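Local atomic coordinates of RNA-binding protein RMD9, mitochondrial (Saccharomyces cerevisiae S288C, PDB entry 7A9X), a protein that binds a twelve-nucleotide element in the 3'-UTRs of yeast mitochondrial mRNAs and takes part in their processing or stability. Residues Asn329-Lys332 with Ala333-Phe337; Thr366-Thr369 with Ile370-Asn374. All coordinates share one frame; numbering follows the deposited sequence.

Contact 1. Residues Asn329-Lys332 with Ala333-Phe337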
loop_
_atom_site.group_PDB
_atom_site.type_symbol
_atom_site.label_atom_id
_atom_site.label_comp_id
_atom_site.label_asym_id
_atom_site.label_seq_id
_atom_site.Cartn_x
_atom_site.Cartn_y
_atom_site.Cartn_z
ATOM N N ASN A 329 7.784 -14.961 4.179
ATOM C CA ASN A 329 8.517 -16.116 3.672
ATOM C C ASN A 329 9.014 -17.002 4.808
ATOM O O ASN A 329 9.019 -18.232 4.684
ATOM C CB ASN A 329 9.685 -15.656 2.801
ATOM C CG ASN A 329 9.229 -15.069 1.486
ATOM O OD1 ASN A 329 8.135 -15.369 1.007
ATOM N ND2 ASN A 329 10.069 -14.232 0.888
ATOM N N ILE A 330 9.445 -16.394 5.915
ATOM C CA ILE A 330 9.856 -17.172 7.080
ATOM C C ILE A 330 8.680 -17.969 7.629
ATOM O O ILE A 330 8.814 -19.150 7.973
ATOM C CB ILE A 330 10.459 -16.247 8.155
ATOM C CG1 ILE A 330 11.748 -15.598 7.652
ATOM C CG2 ILE A 330 10.709 -17.015 9.447
ATOM C CD1 ILE A 330 12.320 -14.581 8.617
ATOM N N TRP A 331 7.509 -17.337 7.715
ATOM C CA TRP A 331 6.338 -18.013 8.263
ATOM C C TRP A 331 5.859 -19.128 7.341
ATOM O O TRP A 331 5.493 -20.214 7.809
ATOM C CB TRP A 331 5.225 -16.995 8.514
ATOM C CG TRP A 331 3.999 -17.561 9.170
ATOM C CD1 TRP A 331 2.727 -17.559 8.674
ATOM C CD2 TRP A 331 3.931 -18.213 10.444
ATOM N NE1 TRP A 331 1.871 -18.165 9.563
ATOM C CE2 TRP A 331 2.586 -18.576 10.657
ATOM C CE3 TRP A 331 4.877 -18.520 11.428
ATOM C CZ2 TRP A 331 2.164 -19.232 11.811
ATOM C CZ3 TRP A 331 4.455 -19.172 12.574
ATOM C CH2 TRP A 331 3.112 -19.521 12.755
ATOM N N LYS A 332 5.862 -18.887 6.029
ATOM C CA LYS A 332 5.420 -19.918 5.095
ATOM C C LYS A 332 6.384 -21.098 5.051
ATOM O O LYS A 332 5.948 -22.246 4.912
ATOM C CB LYS A 332 5.247 -19.326 3.697
ATOM C CG LYS A 332 4.140 -18.290 3.603
ATOM C CD LYS A 332 4.220 -17.507 2.304
ATOM C CE LYS A 332 3.259 -16.328 2.319
ATOM N NZ LYS A 332 3.432 -15.450 1.130
ATOM N N ALA A 333 7.684 -20.845 5.187
ATOM C CA ALA A 333 8.672 -21.898 5.000
ATOM C C ALA A 333 9.049 -22.617 6.288
ATOM O O ALA A 333 9.336 -23.820 6.252
ATOM C CB ALA A 333 9.935 -21.323 4.357
ATOM N N GLN A 334 9.053 -21.917 7.421
ATOM C CA GLN A 334 9.569 -22.471 8.663
ATOM C C GLN A 334 8.523 -22.676 9.747
ATOM O O GLN A 334 8.752 -23.500 10.640
ATOM C CB GLN A 334 10.684 -21.576 9.227
ATOM C CG GLN A 334 11.900 -21.465 8.327
ATOM C CD GLN A 334 12.988 -20.612 8.939
ATOM O OE1 GLN A 334 12.767 -19.940 9.946
ATOM N NE2 GLN A 334 14.173 -20.635 8.340
ATOM N N ASN A 335 7.399 -21.955 9.705
ATOM C CA ASN A 335 6.366 -22.040 10.740
ATOM C C ASN A 335 6.942 -21.733 12.122
ATOM O O ASN A 335 6.445 -22.212 13.144
ATOM C CB ASN A 335 5.683 -23.412 10.720
ATOM C CG ASN A 335 4.393 -23.439 11.511
ATOM O OD1 ASN A 335 3.415 -22.786 11.150
ATOM N ND2 ASN A 335 4.380 -24.210 12.594
ATOM N N ASP A 336 7.998 -20.927 12.161
ATOM C CA ASP A 336 8.731 -20.613 13.384
ATOM C C ASP A 336 8.362 -19.190 13.795
ATOM O O ASP A 336 8.884 -18.219 13.239
ATOM C CB ASP A 336 10.233 -20.771 13.159
ATOM C CG ASP A 336 11.053 -20.477 14.403
ATOM O OD1 ASP A 336 10.460 -20.219 15.472
ATOM O OD2 ASP A 336 12.298 -20.507 14.309
ATOM N N PHE A 337 7.468 -19.070 14.779
ATOM C CA PHE A 337 7.031 -17.746 15.206
ATOM C C PHE A 337 8.159 -16.975 15.878
ATOM O O PHE A 337 8.254 -15.751 15.728
ATOM C CB PHE A 337 5.834 -17.849 16.148
ATOM C CG PHE A 337 5.420 -16.529 16.722
ATOM C CD1 PHE A 337 4.696 -15.627 15.958
ATOM C CD2 PHE A 337 5.776 -16.176 18.014
ATOM C CE1 PHE A 337 4.323 -14.403 16.475
ATOM C CE2 PHE A 337 5.408 -14.954 18.538
ATOM C CZ PHE A 337 4.678 -14.065 17.768
#
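Trp331 and Asn335, one helical turn apart, lie side by side and point the same way, the amide plane tilted 30° from the indole. Asn335 OD1 sits over one face of the six-membered ring, offset toward its rim, and comes within 3.7 Å of Trp331 CH2. The backbone of Asn335 touches the rim of the indole, its C 3.6 Å from Trp331 CZ3. Trp331 reaches this place because CG is anti to the backbone N (chi1 -176°), which sends the ring forward along the helix. At the ring edge, in its plane, stands the backbone N of Phe337, with Phe337 CB 4.1 Å from Trp331 CZ3. Trp331 NE1 is probably hydrogen-bonded to Glu373 OE1 on the neighbouring helix 357-374. The turn joins helices 320-334 and 337-351, the antiparallel pair of the stretch assigned as the fifth pentatricopeptide repeat. Asn335 is the first residue to leave helical geometry, with a positive phi of 57°, yet its N still hydrogen-bonds to Trp331 O (3.2 Å), from above the carbonyl plane, whereas Gln334 N reaches Ile330 O at 2.8 Å. Asp336 is the N-cap of the second helix, its OD1 making a weak hydrogen bond to His339 N. Buried Ile330 packs on Val340 and Ile343 and sets CG2 3.6 Å from Gln334 OE1, an oxygen hydrogen-bonded to His339 ND1. The opposite character belongs to Lys332, Ala333 and Gln334, all exposed on the solvent side, where the extended lysine chain leads away from the turn.

Contact 2. Residues Thr366-Thr369 with Ile370-Asn374; sequences TFFT and IFFEN
Thr366 to Asn374 run as helix, with Ile370 N, Phe371 N, Phe372 N and Glu373 N hydrogen-bonded to the carbonyl oxygens of Thr366, Phe367, Phe368 and Thr369; the straightest, Phe372 N to Phe368 O, spans 3.0 Å at an N-H...O angle of 172°. That same carbonyl also meets the Phe372 ring: Phe368 O lies at its edge, near its plane, 3.1 Å from Phe372 CD2. The side chains of Phe368 and Phe372 lie side by side and point the same way, Phe372 CE2 meeting Phe368 CD1 at 4.1 Å. Phe371 departs from both: with CG turned opposite its own N (chi1 178°), its ring leads away toward helix 379-396, and its CD1 lies 3.5 Å above the plane of the Phe372 ring, over the centre. Helix 401-410 covers Phe368 and Phe372 through Met407, and Trp414 meets Phe372 edge-to-face. Trimmed to an alanine, Phe372 would probably cost Trp414 its edge-to-face partner and open a gap beside Phe368 CD1 and Phe371 CD1. Another side of the helix carries Thr366 and Ile370, aligned in one direction, Thr366 CG2 4.0 Å from Ile370 CD1. Thr369 and Glu373 also run alongside each other; Glu373 CG rests 3.2 Å from Thr369 O, and Glu373 OE2 is 3.9 Å from Thr369 CG2. The hydroxyl of Thr369 is taken up by Asn365 O and by Arg410 NE. The helix, in the stretch assigned as the sixth pentatricopeptide repeat, thus meets helix 401-410 in two ways, by apolar and ring packing from Phe368 and Phe372 and by the directional hydrogen bond of Thr369 to Arg410.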
loop_
_atom_site.group_PDB
_atom_site.type_symbol
_atom_site.label_atom_id
_atom_site.label_comp_id
_atom_site.label_asym_id
_atom_site.label_seq_id
_atom_site.Cartn_x
_atom_site.Cartn_y
_atom_site.Cartn_z
ATOM N N THR A 366 1.513 -7.183 9.264
ATOM C CA THR A 366 2.086 -8.479 8.920
ATOM C C THR A 366 2.384 -9.301 10.168
ATOM O O THR A 366 2.117 -10.507 10.203
ATOM C CB THR A 366 3.357 -8.281 8.092
ATOM O OG1 THR A 366 3.053 -7.499 6.931
ATOM C CG2 THR A 366 3.932 -9.623 7.655
ATOM N N PHE A 367 2.919 -8.657 11.209
ATOM C CA PHE A 367 3.357 -9.380 12.399
ATOM C C PHE A 367 2.175 -9.947 13.179
ATOM O O PHE A 367 2.178 -11.123 13.562
ATOM C CB PHE A 367 4.196 -8.458 13.285
ATOM C CG PHE A 367 4.522 -9.038 14.628
ATOM C CD1 PHE A 367 5.364 -10.136 14.737
ATOM C CD2 PHE A 367 3.994 -8.482 15.783
ATOM C CE1 PHE A 367 5.671 -10.675 15.974
ATOM C CE2 PHE A 367 4.296 -9.013 17.024
ATOM C CZ PHE A 367 5.136 -10.113 17.119
ATOM N N PHE A 368 1.154 -9.126 13.434
ATOM C CA PHE A 368 0.027 -9.597 14.229
ATOM C C PHE A 368 -0.875 -10.543 13.450
ATOM O O PHE A 368 -1.574 -11.358 14.062
ATOM C CB PHE A 368 -0.774 -8.412 14.768
ATOM C CG PHE A 368 -0.112 -7.718 15.925
ATOM C CD1 PHE A 368 0.200 -8.419 17.080
ATOM C CD2 PHE A 368 0.201 -6.370 15.860
ATOM C CE1 PHE A 368 0.812 -7.786 18.150
ATOM C CE2 PHE A 368 0.813 -5.731 16.926
ATOM C CZ PHE A 368 1.117 -6.438 18.070
ATOM N N THR A 369 -0.876 -10.457 12.118
ATOM C CA THR A 369 -1.557 -11.469 11.320
ATOM C C THR A 369 -0.904 -12.830 11.520
ATOM O O THR A 369 -1.592 -13.840 11.713
ATOM C CB THR A 369 -1.545 -11.069 9.843
ATOM O OG1 THR A 369 -2.222 -9.816 9.684
ATOM C CG2 THR A 369 -2.238 -12.119 8.993
ATOM N N ILE A 370 0.429 -12.866 11.505
ATOM C CA ILE A 370 1.151 -14.100 11.795
ATOM C C ILE A 370 0.955 -14.504 13.253
ATOM O O ILE A 370 0.817 -15.693 13.564
ATOM C CB ILE A 370 2.639 -13.932 11.438
ATOM C CG1 ILE A 370 2.788 -13.637 9.943
ATOM C CG2 ILE A 370 3.432 -15.170 11.830
ATOM C CD1 ILE A 370 4.179 -13.196 9.536
ATOM N N PHE A 371 0.924 -13.528 14.166
ATOM C CA PHE A 371 0.753 -13.840 15.584
ATOM C C PHE A 371 -0.539 -14.611 15.826
ATOM O O PHE A 371 -0.530 -15.711 16.390
ATOM C CB PHE A 371 0.774 -12.561 16.425
ATOM C CG PHE A 371 0.551 -12.803 17.897
ATOM C CD1 PHE A 371 -0.730 -12.823 18.432
ATOM C CD2 PHE A 371 1.624 -13.025 18.743
ATOM C CE1 PHE A 371 -0.931 -13.058 19.785
ATOM C CE2 PHE A 371 1.430 -13.257 20.095
ATOM C CZ PHE A 371 0.153 -13.276 20.616
ATOM N N PHE A 372 -1.670 -14.041 15.407
ATOM C CA PHE A 372 -2.956 -14.653 15.712
ATOM C C PHE A 372 -3.257 -15.873 14.849
ATOM O O PHE A 372 -4.202 -16.605 15.158
ATOM C CB PHE A 372 -4.065 -13.607 15.598
ATOM C CG PHE A 372 -4.039 -12.591 16.709
ATOM C CD1 PHE A 372 -4.646 -12.860 17.924
ATOM C CD2 PHE A 372 -3.386 -11.380 16.548
ATOM C CE1 PHE A 372 -4.613 -11.936 18.952
ATOM C CE2 PHE A 372 -3.354 -10.452 17.571
ATOM C CZ PHE A 372 -3.970 -10.731 18.775
ATOM N N GLU A 373 -2.485 -16.117 13.790
ATOM C CA GLU A 373 -2.551 -17.425 13.148
ATOM C C GLU A 373 -1.825 -18.471 13.983
ATOM O O GLU A 373 -2.286 -19.612 14.093
ATOM C CB GLU A 373 -1.962 -17.367 11.739
ATOM C CG GLU A 373 -2.817 -16.612 10.741
ATOM C CD GLU A 373 -2.244 -16.657 9.342
ATOM O OE1 GLU A 373 -1.266 -17.403 9.126
ATOM O OE2 GLU A 373 -2.771 -15.947 8.461
ATOM N N ASN A 374 -0.701 -18.087 14.587
ATOM C CA ASN A 374 0.051 -19.011 15.428
ATOM C C ASN A 374 -0.721 -19.348 16.701
ATOM O O ASN A 374 -0.835 -20.519 17.079
ATOM C CB ASN A 374 1.417 -18.408 15.759
ATOM C CG ASN A 374 2.309 -19.365 16.522
ATOM O OD1 ASN A 374 2.810 -20.337 15.961
ATOM N ND2 ASN A 374 2.521 -19.088 17.805
#

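How the contacts relate
Contact 1 comes first along the chain, at the C-terminal end of helix 320-334 and round the short turn into helix 337-351. Contact 2 follows in series, within the later part of helix 357-374, so neither nests in nor crosses the other, and only contact 1 sits at a turn. Their centres are about 11 Å apart and the two touch: the indole of Trp331 packs on Ile370 and Asn374, while Phe337 leans on Phe371. Together they tie the stretches assigned as the fifth and sixth repeats into one continuous stack of helices, with contact 2 nearer the bound RNA.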